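Local atomic coordinates of proline dipeptidase (Streptococcus agalactiae, PDB entry 3OOO), a protein that probably hydrolyses dipeptides with a C-terminal proline with the help of manganese, and is represented here by its N-terminal creatinase/prolidase domain alone. Residues T32-D37 / S63-S68; R41-F46 / L55-L60; F22-T27 / F102-V107. One frame throughout, in Å; residues are numbered along the deposited sequence.

Contact 1. Residues T32-D37 / S63-S68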
ATOM      1  N   THR A  32      -5.654 -13.312 -16.086  1.00 14.18           N
ATOM      2  CA  THR A  32      -5.514 -12.953 -17.506  1.00 14.19           C
ATOM      3  C   THR A  32      -4.394 -13.656 -18.272  1.00 14.39           C
ATOM      4  O   THR A  32      -4.419 -13.685 -19.503  1.00 14.89           O
ATOM      5  CB  THR A  32      -5.278 -11.431 -17.703  1.00 14.18           C
ATOM      6  OG1 THR A  32      -3.975 -11.078 -17.213  1.00 13.80           O
ATOM      7  CG2 THR A  32      -6.354 -10.595 -17.005  1.00 14.06           C
ATOM      8  N   GLY A  33      -3.400 -14.179 -17.558  1.00 14.15           N
ATOM      9  CA  GLY A  33      -2.199 -14.733 -18.189  1.00 13.88           C
ATOM     10  C   GLY A  33      -1.145 -13.697 -18.546  1.00 13.65           C
ATOM     11  O   GLY A  33      -0.098 -14.032 -19.109  1.00 14.33           O
ATOM     12  N   PHE A  34      -1.424 -12.433 -18.227  1.00 13.01           N
ATOM     13  CA  PHE A  34      -0.490 -11.339 -18.466  1.00 12.39           C
ATOM     14  C   PHE A  34       0.187 -10.964 -17.155  1.00 12.31           C
ATOM     15  O   PHE A  34      -0.491 -10.569 -16.201  1.00 11.96           O
ATOM     16  CB  PHE A  34      -1.233 -10.131 -19.064  1.00 12.55           C
ATOM     17  CG  PHE A  34      -0.385  -8.888 -19.203  1.00 11.93           C
ATOM     18  CD1 PHE A  34       0.544  -8.764 -20.236  1.00 11.82           C
ATOM     19  CD2 PHE A  34      -0.530  -7.829 -18.306  1.00 11.69           C
ATOM     20  CE1 PHE A  34       1.326  -7.617 -20.366  1.00 12.13           C
ATOM     21  CE2 PHE A  34       0.245  -6.672 -18.431  1.00 12.43           C
ATOM     22  CZ  PHE A  34       1.178  -6.566 -19.464  1.00 12.43           C
ATOM     23  N   PHE A  35       1.511 -11.115 -17.113  1.00 12.24           N
ATOM     24  CA  PHE A  35       2.303 -10.689 -15.961  1.00 12.64           C
ATOM     25  C   PHE A  35       3.086  -9.418 -16.235  1.00 12.63           C
ATOM     26  O   PHE A  35       3.890  -9.362 -17.169  1.00 12.53           O
ATOM     27  CB  PHE A  35       3.285 -11.768 -15.481  1.00 12.92           C
ATOM     28  CG  PHE A  35       3.995 -11.390 -14.204  1.00 13.48           C
ATOM     29  CD1 PHE A  35       3.478 -11.777 -12.974  1.00 14.22           C
ATOM     30  CD2 PHE A  35       5.154 -10.605 -14.232  1.00 14.73           C
ATOM     31  CE1 PHE A  35       4.111 -11.415 -11.784  1.00 14.54           C
ATOM     32  CE2 PHE A  35       5.792 -10.233 -13.046  1.00 15.34           C
ATOM     33  CZ  PHE A  35       5.269 -10.639 -11.824  1.00 15.32           C
ATOM     34  N   CYS A  36       2.866  -8.415 -15.389  1.00 12.42           N
ATOM     35  CA  CYS A  36       3.677  -7.206 -15.381  1.00 12.87           C
ATOM     36  C   CYS A  36       3.725  -6.679 -13.957  1.00 12.03           C
ATOM     37  O   CYS A  36       2.684  -6.514 -13.321  1.00 12.37           O
ATOM     38  CB  CYS A  36       3.078  -6.138 -16.303  1.00 12.99           C
ATOM     39  SG  CYS A  36       3.958  -4.550 -16.279  1.00 17.57           S
ATOM     40  N   ASP A  37       4.927  -6.442 -13.444  1.00 11.17           N
ATOM     41  CA  ASP A  37       5.064  -5.679 -12.212  1.00 10.48           C
ATOM     42  C   ASP A  37       5.580  -4.290 -12.565  1.00 10.06           C
ATOM     43  O   ASP A  37       6.765  -4.126 -12.866  1.00  9.90           O
ATOM     44  CB  ASP A  37       5.986  -6.366 -11.198  1.00 11.11           C
ATOM     45  CG  ASP A  37       5.969  -5.676  -9.832  1.00 11.19           C
ATOM     46  OD1 ASP A  37       5.464  -4.533  -9.723  1.00 11.82           O
ATOM     47  OD2 ASP A  37       6.458  -6.276  -8.849  1.00 14.56           O
ATOM     48  N   SER A  63       1.498  -3.168 -26.137  1.00  9.55           N
ATOM     49  CA  SER A  63       1.573  -4.167 -27.204  0.50  9.85           C
ATOM     50  C   SER A  63       1.526  -5.581 -26.636  1.00  9.96           C
ATOM     51  O   SER A  63       0.724  -6.413 -27.075  1.00  9.94           O
ATOM     52  CB  SER A  63       2.843  -3.976 -28.040  0.50 10.09           C
ATOM     53  OG  SER A  63       2.909  -4.939 -29.079  0.50 10.39           O
ATOM     54  N   ARG A  64       2.376  -5.847 -25.648  1.00 10.17           N
ATOM     55  CA  ARG A  64       2.409  -7.154 -24.999  1.00 10.06           C
ATOM     56  C   ARG A  64       1.068  -7.502 -24.343  1.00 10.02           C
ATOM     57  O   ARG A  64       0.601  -8.646 -24.424  1.00 10.10           O
ATOM     58  CB  ARG A  64       3.543  -7.205 -23.974  1.00 10.49           C
ATOM     59  CG  ARG A  64       3.774  -8.584 -23.392  1.00 11.20           C
ATOM     60  CD  ARG A  64       5.089  -8.667 -22.631  1.00 12.78           C
ATOM     61  NE  ARG A  64       5.112  -7.879 -21.397  1.00 13.58           N
ATOM     62  CZ  ARG A  64       4.756  -8.344 -20.202  1.00 13.78           C
ATOM     63  NH1 ARG A  64       4.324  -9.594 -20.068  1.00 14.31           N
ATOM     64  NH2 ARG A  64       4.830  -7.559 -19.135  1.00 15.03           N
ATOM     65  N   ALA A  65       0.451  -6.516 -23.694  1.00  9.86           N
ATOM     66  CA  ALA A  65      -0.849  -6.716 -23.057  1.00  9.96           C
ATOM     67  C   ALA A  65      -1.922  -7.094 -24.075  1.00 10.30           C
ATOM     68  O   ALA A  65      -2.704  -8.020 -23.841  1.00 10.27           O
ATOM     69  CB  ALA A  65      -1.259  -5.475 -22.263  1.00  9.37           C
ATOM     70  N   LYS A  66      -1.930  -6.396 -25.209  1.00 10.99           N
ATOM     71  CA  LYS A  66      -2.903  -6.642 -26.281  1.00 11.70           C
ATOM     72  C   LYS A  66      -2.735  -8.020 -26.917  1.00 12.38           C
ATOM     73  O   LYS A  66      -3.696  -8.585 -27.448  1.00 12.51           O
ATOM     74  CB  LYS A  66      -2.819  -5.546 -27.343  1.00 11.66           C
ATOM     75  CG  LYS A  66      -3.463  -4.239 -26.918  1.00 12.22           C
ATOM     76  CD  LYS A  66      -3.455  -3.215 -28.031  1.00 13.63           C
ATOM     77  CE  LYS A  66      -4.277  -1.999 -27.631  1.00 15.13           C
ATOM     78  NZ  LYS A  66      -4.476  -1.054 -28.759  1.00 17.69           N
ATOM     79  N   GLN A  67      -1.519  -8.556 -26.855  1.00 13.00           N
ATOM     80  CA  GLN A  67      -1.248  -9.910 -27.344  1.00 13.87           C
ATOM     81  C   GLN A  67      -1.698 -10.968 -26.332  1.00 13.98           C
ATOM     82  O   GLN A  67      -1.799 -12.158 -26.661  1.00 14.58           O
ATOM     83  CB  GLN A  67       0.242 -10.064 -27.662  1.00 13.99           C
ATOM     84  CG  GLN A  67       0.710  -9.198 -28.830  1.00 16.16           C
ATOM     85  CD  GLN A  67       2.207  -9.258 -29.044  1.00 18.66           C
ATOM     86  OE1 GLN A  67       2.785 -10.340 -29.182  1.00 20.44           O
ATOM     87  NE2 GLN A  67       2.848  -8.093 -29.079  1.00 18.49           N
ATOM     88  N   SER A  68      -2.003 -10.519 -25.114  1.00 13.78           N
ATOM     89  CA  SER A  68      -2.312 -11.419 -24.002  0.50 13.63           C
ATOM     90  C   SER A  68      -3.795 -11.438 -23.621  1.00 13.71           C
ATOM     91  O   SER A  68      -4.321 -12.471 -23.192  1.00 14.25           O
ATOM     92  CB  SER A  68      -1.463 -11.054 -22.781  0.50 13.79           C
ATOM     93  OG  SER A  68      -0.081 -11.033 -23.103  0.50 13.17           O
TER
HETATM   94  O   HOH W   1      -6.247 -13.490 -21.364  1.00 24.71           O
HETATM   95  O   HOH W   2      -2.664 -14.519 -21.583  1.00 37.48           O
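Phe34, Arg64 and Ser68 bury the most surface where the loop after helix 25-32 meets the helix that holds residues 63-68. The CG of Phe34 stands anti to its backbone N (chi1 173°), which turns the ring toward the helix. Ala65 lies over one face of that ring, offset toward the rim. Its CB is 4.0 Å from the ring centroid, a CH-pi contact. Ser68 sits at the ring edge, with its OG 3.7 Å from Phe34 CD1. That OG also donates to Arg64 O, one turn back in the helix.

The Arg64 chain runs out from the helix and bends at chi3 (68°). The bend brings the guanidinium to Phe35 O and against Phe34. Phe34 CE1 lies over the centre of one guanidinium face, 3.5 Å from Arg64 CZ, and the two planes are 29° apart. Arg64 grips Phe35 O end-on with two nitrogens. NH2 lies 2.8 Å from Phe35 O, on a lone pair. NH1 is 2.9 Å from Phe35 O but stands above the carbonyl plane. The oxygen lies in the guanidinium plane, so the double grip fixes the rotation of the group. Glu61 takes the NE side as a salt bridge, which would offset part of the charge.

Thr32 OG1 accepts from Phe34 N at 3.1 Å, an ST turn, and is also hydrogen-bonded to Val28 O. Right after helix 25-32, Gly33 takes positive phi, which suits glycine because a CB would jam against Thr32 O. Two waters each donate to Thr32 O and Ser68 O, joining the two segments.

The contact packs against the sheet. Phe34 touches Leu55 and Val57 of strand 54-58, Ala65 touches Leu55 and Val73, and Phe35 reaches back to Pro25 and Asn29 of helix 25-32.

Contact 2. Residues R41-F46 / L55-L60; sequences RQMFLF and LFVPAL
Phe56 has CG anti to its backbone N (chi1 179°), whereas Phe44 and Phe46 have CG anti to the carbonyl carbon (chi1 near -60°). These torsions set the three rings side by side, pointing the same way from one face of the hairpin. Phe44 CD2 meets Phe56 CD2 edge to edge at 4.2 Å. The edge of the Phe46 ring lies against Phe56, with Phe46 CE2 3.9 Å from Phe56 CB. Gln42 CB touches the Phe56 ring at CE2.

Strands 44-46 and 55-58 run antiparallel. Phe44 and Phe56 form a hydrogen-bonded pair. Phe56 N gives a nearly straight bond to Phe44 O (2.8 Å, 172°), almost along the C=O axis. Phe44 N returns one to Phe56 O at 3.0 Å. Leu45 and Leu55 are the next, non-hydrogen-bonded pair, and Leu45 CD1 rests on Leu55 CB across the other face. On that side Met43, a selenomethionine, lies alongside Val57.

At Pro58 no backbone bond forms across to Gln42. Pro58 CD lies 3.1 Å from Gln42 O. The Arg41 chain crosses Pro58 obliquely, and its NE forms a salt bridge with Asp78.

Backbone bonds thus set the register of this buried hairpin. Aromatic carbons line the face of Phe44 and Phe56, aliphatic ones the face of Leu45 and Leu55. Pro58 has no N-H for Gln42 O, so the pair of bonds at Phe44 and Phe56 is not repeated there.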
ATOM      1  N   ARG A  41       5.260   2.705 -11.511  1.00  8.34           N
ATOM      2  CA  ARG A  41       4.326   3.017 -12.588  1.00  7.57           C
ATOM      3  C   ARG A  41       3.003   2.292 -12.340  1.00  7.13           C
ATOM      4  O   ARG A  41       2.898   1.444 -11.448  1.00  6.81           O
ATOM      5  CB  ARG A  41       4.905   2.645 -13.952  1.00  7.99           C
ATOM      6  CG  ARG A  41       6.040   3.551 -14.419  1.00  7.99           C
ATOM      7  CD  ARG A  41       6.302   3.315 -15.896  1.00  8.84           C
ATOM      8  NE  ARG A  41       7.428   4.085 -16.425  1.00  8.38           N
ATOM      9  CZ  ARG A  41       8.689   3.660 -16.437  1.00  9.45           C
ATOM     10  NH1 ARG A  41       9.010   2.476 -15.926  1.00  9.45           N
ATOM     11  NH2 ARG A  41       9.633   4.435 -16.957  1.00 10.74           N
ATOM     12  N   GLN A  42       1.995   2.632 -13.136  1.00  6.76           N
ATOM     13  CA  GLN A  42       0.646   2.132 -12.898  1.00  6.87           C
ATOM     14  C   GLN A  42       0.221   0.993 -13.815  1.00  6.90           C
ATOM     15  O   GLN A  42       0.438   1.040 -15.029  1.00  7.07           O
ATOM     16  CB  GLN A  42      -0.389   3.261 -13.037  1.00  6.94           C
ATOM     17  CG  GLN A  42      -0.118   4.532 -12.231  1.00  6.82           C
ATOM     18  CD  GLN A  42       0.203   4.267 -10.771  1.00  7.68           C
ATOM     19  OE1 GLN A  42      -0.323   3.329 -10.161  1.00  9.55           O
ATOM     20  NE2 GLN A  42       1.072   5.100 -10.201  1.00  8.26           N
HETATM   21  N   MSE A  43      -0.376  -0.015 -13.184  0.70  6.56           N
HETATM   22  CA  MSE A  43      -0.999  -1.197 -13.756  0.50  7.46           C
HETATM   23  C   MSE A  43      -2.397  -1.328 -13.034  0.70  6.67           C
HETATM   24  O   MSE A  43      -2.322  -1.535 -11.824  0.70  5.74           O
HETATM   25  CB  MSE A  43      -0.076  -2.429 -13.380  0.50  8.12           C
HETATM   26  CG  MSE A  43       0.557  -3.400 -14.503  0.50 11.28           C
HETATM   27 SE   MSE A  43      -0.392  -5.130 -14.848  0.50 11.38          SE
HETATM   28  CE  MSE A  43      -0.230  -5.886 -13.051  0.50 11.48           C
ATOM     29  N   PHE A  44      -3.552  -1.292 -13.700  1.00  6.07           N
ATOM     30  CA  PHE A  44      -4.814  -1.663 -13.067  1.00  5.54           C
ATOM     31  C   PHE A  44      -5.652  -2.450 -14.046  1.00  5.29           C
ATOM     32  O   PHE A  44      -5.722  -2.111 -15.234  1.00  5.22           O
ATOM     33  CB  PHE A  44      -5.620  -0.428 -12.645  1.00  5.26           C
ATOM     34  CG  PHE A  44      -4.930   0.444 -11.632  1.00  5.73           C
ATOM     35  CD1 PHE A  44      -4.767   0.017 -10.309  1.00  6.97           C
ATOM     36  CD2 PHE A  44      -4.444   1.690 -12.001  1.00  5.92           C
ATOM     37  CE1 PHE A  44      -4.123   0.829  -9.374  1.00  7.00           C
ATOM     38  CE2 PHE A  44      -3.797   2.507 -11.077  1.00  6.89           C
ATOM     39  CZ  PHE A  44      -3.637   2.078  -9.758  1.00  7.80           C
ATOM     40  N   LEU A  45      -6.316  -3.480 -13.535  1.00  5.12           N
ATOM     41  CA  LEU A  45      -7.334  -4.188 -14.294  1.00  5.42           C
ATOM     42  C   LEU A  45      -8.688  -3.799 -13.730  1.00  5.35           C
ATOM     43  O   LEU A  45      -8.994  -4.093 -12.575  1.00  5.58           O
ATOM     44  CB  LEU A  45      -7.127  -5.700 -14.189  1.00  5.74           C
ATOM     45  CG  LEU A  45      -8.149  -6.612 -14.877  1.00  6.36           C
ATOM     46  CD1 LEU A  45      -8.132  -6.433 -16.391  1.00  7.03           C
ATOM     47  CD2 LEU A  45      -7.880  -8.066 -14.510  1.00  7.40           C
ATOM     48  N   PHE A  46      -9.482  -3.124 -14.555  1.00  5.75           N
ATOM     49  CA  PHE A  46     -10.794  -2.637 -14.151  1.00  5.89           C
ATOM     50  C   PHE A  46     -11.858  -3.625 -14.584  1.00  6.72           C
ATOM     51  O   PHE A  46     -12.051  -3.854 -15.775  1.00  7.49           O
ATOM     52  CB  PHE A  46     -11.074  -1.254 -14.758  1.00  5.92           C
ATOM     53  CG  PHE A  46     -10.098  -0.193 -14.325  1.00  5.81           C
ATOM     54  CD1 PHE A  46     -10.236   0.435 -13.087  1.00  6.08           C
ATOM     55  CD2 PHE A  46      -9.040   0.181 -15.150  1.00  6.39           C
ATOM     56  CE1 PHE A  46      -9.333   1.416 -12.680  1.00  7.27           C
ATOM     57  CE2 PHE A  46      -8.131   1.165 -14.752  1.00  7.19           C
ATOM     58  CZ  PHE A  46      -8.277   1.784 -13.516  1.00  7.03           C
ATOM     59  N   LEU A  55      -7.906  -3.122 -19.228  1.00  5.46           N
ATOM     60  CA  LEU A  55      -6.572  -3.160 -18.643  1.00  5.28           C
ATOM     61  C   LEU A  55      -5.798  -1.879 -18.954  1.00  5.51           C
ATOM     62  O   LEU A  55      -5.734  -1.448 -20.103  1.00  5.70           O
ATOM     63  CB  LEU A  55      -5.827  -4.405 -19.146  1.00  5.93           C
ATOM     64  CG  LEU A  55      -4.358  -4.593 -18.771  1.00  5.80           C
ATOM     65  CD1 LEU A  55      -4.163  -4.654 -17.277  1.00  6.50           C
ATOM     66  CD2 LEU A  55      -3.827  -5.854 -19.405  1.00  8.37           C
ATOM     67  N   PHE A  56      -5.243  -1.264 -17.911  1.00  4.92           N
ATOM     68  CA  PHE A  56      -4.432  -0.055 -18.034  1.00  4.56           C
ATOM     69  C   PHE A  56      -3.005  -0.406 -17.662  1.00  5.09           C
ATOM     70  O   PHE A  56      -2.783  -0.963 -16.599  1.00  4.82           O
ATOM     71  CB  PHE A  56      -4.980   1.025 -17.086  1.00  4.75           C
ATOM     72  CG  PHE A  56      -4.204   2.323 -17.100  1.00  4.15           C
ATOM     73  CD1 PHE A  56      -4.148   3.108 -18.243  1.00  4.68           C
ATOM     74  CD2 PHE A  56      -3.566   2.778 -15.950  1.00  4.31           C
ATOM     75  CE1 PHE A  56      -3.454   4.314 -18.251  1.00  5.37           C
ATOM     76  CE2 PHE A  56      -2.862   3.984 -15.950  1.00  3.99           C
ATOM     77  CZ  PHE A  56      -2.814   4.758 -17.101  1.00  5.05           C
ATOM     78  N   VAL A  57      -2.048  -0.080 -18.526  1.00  5.15           N
ATOM     79  CA  VAL A  57      -0.637  -0.409 -18.283  1.00  5.97           C
ATOM     80  C   VAL A  57       0.271   0.738 -18.709  1.00  6.15           C
ATOM     81  O   VAL A  57      -0.174   1.644 -19.404  1.00  6.03           O
ATOM     82  CB  VAL A  57      -0.196  -1.701 -19.043  1.00  6.26           C
ATOM     83  CG1 VAL A  57      -0.830  -2.940 -18.428  1.00  7.08           C
ATOM     84  CG2 VAL A  57      -0.499  -1.601 -20.543  1.00  7.25           C
ATOM     85  N   PRO A  58       1.553   0.706 -18.306  1.00  6.07           N
ATOM     86  CA  PRO A  58       2.467   1.681 -18.903  1.00  6.60           C
ATOM     87  C   PRO A  58       2.525   1.480 -20.414  1.00  6.94           C
ATOM     88  O   PRO A  58       2.381   0.349 -20.896  1.00  6.99           O
ATOM     89  CB  PRO A  58       3.815   1.342 -18.261  1.00  6.69           C
ATOM     90  CG  PRO A  58       3.463   0.659 -16.989  1.00  6.44           C
ATOM     91  CD  PRO A  58       2.219  -0.118 -17.279  1.00  6.44           C
ATOM     92  N   ALA A  59       2.721   2.569 -21.154  1.00  7.37           N
ATOM     93  CA  ALA A  59       2.662   2.530 -22.621  1.00  8.02           C
ATOM     94  C   ALA A  59       3.571   1.482 -23.249  1.00  8.57           C
ATOM     95  O   ALA A  59       3.228   0.882 -24.270  1.00  8.79           O
ATOM     96  CB  ALA A  59       2.960   3.898 -23.207  1.00  8.37           C
ATOM     97  N   LEU A  60       4.724   1.255 -22.633  1.00  9.13           N
ATOM     98  CA  LEU A  60       5.655   0.277 -23.179  1.00  9.71           C
ATOM     99  C   LEU A  60       5.119  -1.149 -23.145  1.00  9.51           C
ATOM    100  O   LEU A  60       5.590  -1.996 -23.907  1.00 10.19           O
ATOM    101  CB  LEU A  60       7.007   0.375 -22.480  1.00 10.22           C
ATOM    102  CG  LEU A  60       7.822   1.554 -23.023  1.00 12.69           C
ATOM    103  CD1 LEU A  60       9.045   1.792 -22.167  1.00 15.57           C
ATOM    104  CD2 LEU A  60       8.222   1.331 -24.477  1.00 14.91           C
TER

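Contact 3. Residues F22-T27 / F102-V107; sequences FSDPVT and FDNLNV
Asn104 carries most of this contact, with CG anti to its backbone N (chi1 167°) and its amide turned by a chi2 of -96°. This lays the amide against the carboxylate of Asp24. The two planes are stacked, 21° apart, and Asp24 CB is 3.5 Å from Asn104 CG. Ser23 places OG in the crowded position between its backbone N and carbonyl carbon. From there OG donates to Asn104 OD1 at 2.8 Å, on a lone pair. Leu105 CD1 packs beside the same hydroxyl, 3.7 Å from Ser23 OG.

Asp24 CG is anti to its backbone N, and its carboxylate turns to the helix that begins at Pro25. Asp24 OD1 caps that helix by accepting from Val26 N at 2.9 Å. A water accepts from Asn104 ND2 and donates weakly to Asp24 OD2. Glu101 accepts from the backbone N of Ser23 and Asp24. Segment 102-107 also meets the second subunit, and Asn106 ND2 is hydrogen-bonded to Asp103 O of that subunit.

The amide therefore uses both ends, its oxygen on the Ser23 hydroxyl and its nitrogen on the water. The helix start may help stabilise the negative charge of Asp24.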
ATOM      1  N   PHE A  22      -8.094  -4.492  -9.847  1.00  6.24           N
ATOM      2  CA  PHE A  22      -6.981  -5.378  -9.494  1.00  6.40           C
ATOM      3  C   PHE A  22      -5.652  -4.730  -9.832  1.00  6.74           C
ATOM      4  O   PHE A  22      -5.516  -4.069 -10.867  1.00  6.95           O
ATOM      5  CB  PHE A  22      -7.132  -6.733 -10.188  1.00  6.70           C
ATOM      6  CG  PHE A  22      -8.370  -7.471  -9.776  1.00  6.90           C
ATOM      7  CD1 PHE A  22      -8.374  -8.235  -8.615  1.00  8.04           C
ATOM      8  CD2 PHE A  22      -9.542  -7.367 -10.520  1.00  7.69           C
ATOM      9  CE1 PHE A  22      -9.517  -8.905  -8.207  1.00  8.15           C
ATOM     10  CE2 PHE A  22     -10.697  -8.039 -10.124  1.00  7.96           C
ATOM     11  CZ  PHE A  22     -10.685  -8.810  -8.966  1.00  9.16           C
ATOM     12  N   SER A  23      -4.679  -4.898  -8.942  1.00  6.79           N
ATOM     13  CA  SER A  23      -3.381  -4.239  -9.096  1.00  7.51           C
ATOM     14  C   SER A  23      -2.199  -5.172  -8.839  1.00  7.73           C
ATOM     15  O   SER A  23      -1.083  -4.883  -9.258  1.00  7.69           O
ATOM     16  CB  SER A  23      -3.300  -3.030  -8.162  1.00  7.77           C
ATOM     17  OG  SER A  23      -3.506  -3.406  -6.811  1.00  9.60           O
ATOM     18  N   ASP A  24      -2.440  -6.269  -8.127  1.00  8.09           N
ATOM     19  CA  ASP A  24      -1.372  -7.207  -7.788  1.00  8.72           C
ATOM     20  C   ASP A  24      -0.950  -7.954  -9.059  1.00  8.58           C
ATOM     21  O   ASP A  24      -1.781  -8.610  -9.684  1.00  8.96           O
ATOM     22  CB  ASP A  24      -1.881  -8.173  -6.704  1.00  8.89           C
ATOM     23  CG  ASP A  24      -0.795  -9.074  -6.133  1.00 11.14           C
ATOM     24  OD1 ASP A  24       0.137  -9.471  -6.856  1.00 13.00           O
ATOM     25  OD2 ASP A  24      -0.894  -9.412  -4.933  1.00 13.88           O
ATOM     26  N   PRO A  25       0.339  -7.848  -9.454  1.00  8.84           N
ATOM     27  CA  PRO A  25       0.820  -8.541 -10.654  1.00  9.04           C
ATOM     28  C   PRO A  25       0.495 -10.038 -10.651  1.00  9.25           C
ATOM     29  O   PRO A  25       0.178 -10.603 -11.692  1.00  8.99           O
ATOM     30  CB  PRO A  25       2.338  -8.318 -10.598  1.00  8.88           C
ATOM     31  CG  PRO A  25       2.487  -7.023  -9.876  1.00  9.32           C
ATOM     32  CD  PRO A  25       1.401  -7.039  -8.829  1.00  8.59           C
ATOM     33  N   VAL A  26       0.546 -10.659  -9.478  1.00 10.01           N
ATOM     34  CA  VAL A  26       0.219 -12.077  -9.345  1.00 10.26           C
ATOM     35  C   VAL A  26      -1.270 -12.324  -9.620  1.00 10.19           C
ATOM     36  O   VAL A  26      -1.628 -13.253 -10.352  1.00 10.56           O
ATOM     37  CB  VAL A  26       0.638 -12.616  -7.954  1.00 10.62           C
ATOM     38  CG1 VAL A  26       0.196 -14.060  -7.765  1.00 11.15           C
ATOM     39  CG2 VAL A  26       2.147 -12.494  -7.774  1.00 12.02           C
ATOM     40  N   THR A  27      -2.128 -11.476  -9.052  1.00  9.92           N
ATOM     41  CA  THR A  27      -3.570 -11.582  -9.249  1.00 10.05           C
ATOM     42  C   THR A  27      -3.943 -11.346 -10.709  1.00 10.04           C
ATOM     43  O   THR A  27      -4.709 -12.109 -11.297  1.00 10.02           O
ATOM     44  CB  THR A  27      -4.337 -10.587  -8.357  1.00  9.84           C
ATOM     45  OG1 THR A  27      -3.952 -10.777  -6.988  1.00 10.75           O
ATOM     46  CG2 THR A  27      -5.844 -10.798  -8.493  1.00 10.99           C
ATOM     47  N   PHE A 102      -6.462  -4.451  -1.136  1.00 10.14           N
ATOM     48  CA  PHE A 102      -5.857  -3.702  -0.038  1.00 10.59           C
ATOM     49  C   PHE A 102      -4.529  -4.290   0.456  1.00 11.03           C
ATOM     50  O   PHE A 102      -3.703  -3.558   0.992  1.00 10.91           O
ATOM     51  CB  PHE A 102      -6.862  -3.561   1.110  1.00 10.78           C
ATOM     52  CG  PHE A 102      -7.870  -2.448   0.917  1.00 11.12           C
ATOM     53  CD1 PHE A 102      -8.015  -1.794  -0.311  1.00 11.51           C
ATOM     54  CD2 PHE A 102      -8.701  -2.070   1.972  1.00 11.17           C
ATOM     55  CE1 PHE A 102      -8.953  -0.772  -0.476  1.00 12.04           C
ATOM     56  CE2 PHE A 102      -9.640  -1.049   1.818  1.00 11.62           C
ATOM     57  CZ  PHE A 102      -9.769  -0.398   0.594  1.00 11.97           C
ATOM     58  N   ASP A 103      -4.322  -5.594   0.257  1.00 11.18           N
ATOM     59  CA  ASP A 103      -3.059  -6.250   0.641  1.00 11.84           C
ATOM     60  C   ASP A 103      -1.893  -5.961  -0.309  1.00 11.64           C
ATOM     61  O   ASP A 103      -0.735  -6.269   0.009  1.00 12.22           O
ATOM     62  CB  ASP A 103      -3.237  -7.772   0.756  1.00 12.50           C
ATOM     63  CG  ASP A 103      -4.093  -8.186   1.941  1.00 14.55           C
ATOM     64  OD1 ASP A 103      -4.278  -7.386   2.886  1.00 16.86           O
ATOM     65  OD2 ASP A 103      -4.577  -9.341   1.930  1.00 17.68           O
ATOM     66  N   ASN A 104      -2.197  -5.406  -1.483  1.00 11.14           N
ATOM     67  CA  ASN A 104      -1.179  -5.119  -2.502  1.00 10.86           C
ATOM     68  C   ASN A 104      -1.058  -3.634  -2.789  1.00 10.38           C
ATOM     69  O   ASN A 104       0.045  -3.097  -2.911  1.00 10.83           O
ATOM     70  CB  ASN A 104      -1.495  -5.856  -3.810  1.00 11.21           C
ATOM     71  CG  ASN A 104      -0.654  -5.358  -4.985  1.00 12.25           C
ATOM     72  OD1 ASN A 104      -1.095  -4.512  -5.770  1.00 13.26           O
ATOM     73  ND2 ASN A 104       0.565  -5.876  -5.102  1.00 12.99           N
ATOM     74  N   LEU A 105      -2.209  -2.983  -2.911  1.00  9.60           N
ATOM     75  CA  LEU A 105      -2.266  -1.598  -3.332  1.00  9.17           C
ATOM     76  C   LEU A 105      -1.608  -0.705  -2.295  1.00  8.78           C
ATOM     77  O   LEU A 105      -2.009  -0.715  -1.130  1.00  8.68           O
ATOM     78  CB  LEU A 105      -3.727  -1.203  -3.515  1.00  9.65           C
ATOM     79  CG  LEU A 105      -4.079   0.129  -4.168  1.00  9.86           C
ATOM     80  CD1 LEU A 105      -3.721   0.125  -5.645  1.00  8.81           C
ATOM     81  CD2 LEU A 105      -5.567   0.393  -3.978  1.00 10.85           C
ATOM     82  N   ASN A 106      -0.604   0.066  -2.704  1.00  8.16           N
ATOM     83  CA  ASN A 106       0.017   0.996  -1.765  1.00  7.48           C
ATOM     84  C   ASN A 106      -0.815   2.272  -1.576  1.00  7.39           C
ATOM     85  O   ASN A 106      -1.774   2.520  -2.317  1.00  6.96           O
ATOM     86  CB  ASN A 106       1.505   1.256  -2.078  1.00  7.68           C
ATOM     87  CG  ASN A 106       1.721   2.137  -3.293  1.00  7.36           C
ATOM     88  OD1 ASN A 106       0.848   2.903  -3.689  1.00  8.56           O
ATOM     89  ND2 ASN A 106       2.913   2.054  -3.869  1.00  8.67           N
ATOM     90  N   VAL A 107      -0.461   3.068  -0.574  1.00  6.63           N
ATOM     91  CA  VAL A 107      -1.261   4.245  -0.250  1.00  6.82           C
ATOM     92  C   VAL A 107      -1.223   5.282  -1.375  1.00  6.79           C
ATOM     93  O   VAL A 107      -2.236   5.907  -1.681  1.00  6.99           O
ATOM     94  CB  VAL A 107      -0.855   4.858   1.106  1.00  6.54           C
ATOM     95  CG1 VAL A 107      -1.716   6.075   1.434  1.00  7.08           C
ATOM     96  CG2 VAL A 107      -0.996   3.817   2.196  1.00  8.27           C
TER
HETATM   97  O   HOH W   3       1.428  -7.868  -3.112  1.00 30.51           O

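How the contacts relate
Contact 2 is the strand pairing of the three, and contacts 1 and 3 are loop contacts beside it. Along the chain, contact 2 is nested within the loops closed by contact 1 and contact 3. Its centre is about 10 Å from that of contact 1 and about 12 Å from that of contact 3. Contacts 1 and 3 are about 16 Å apart between centres. Leu45 N lies 2.8 Å from Phe22 O, a probable hydrogen bond that joins contact 2 to Phe22, the first residue of contact 3. Pro25 bridges contacts 1 and 3, with its CB 3.3 Å from Cys36 O. The metal-binding peptidase domain of the whole protein is absent from this chain.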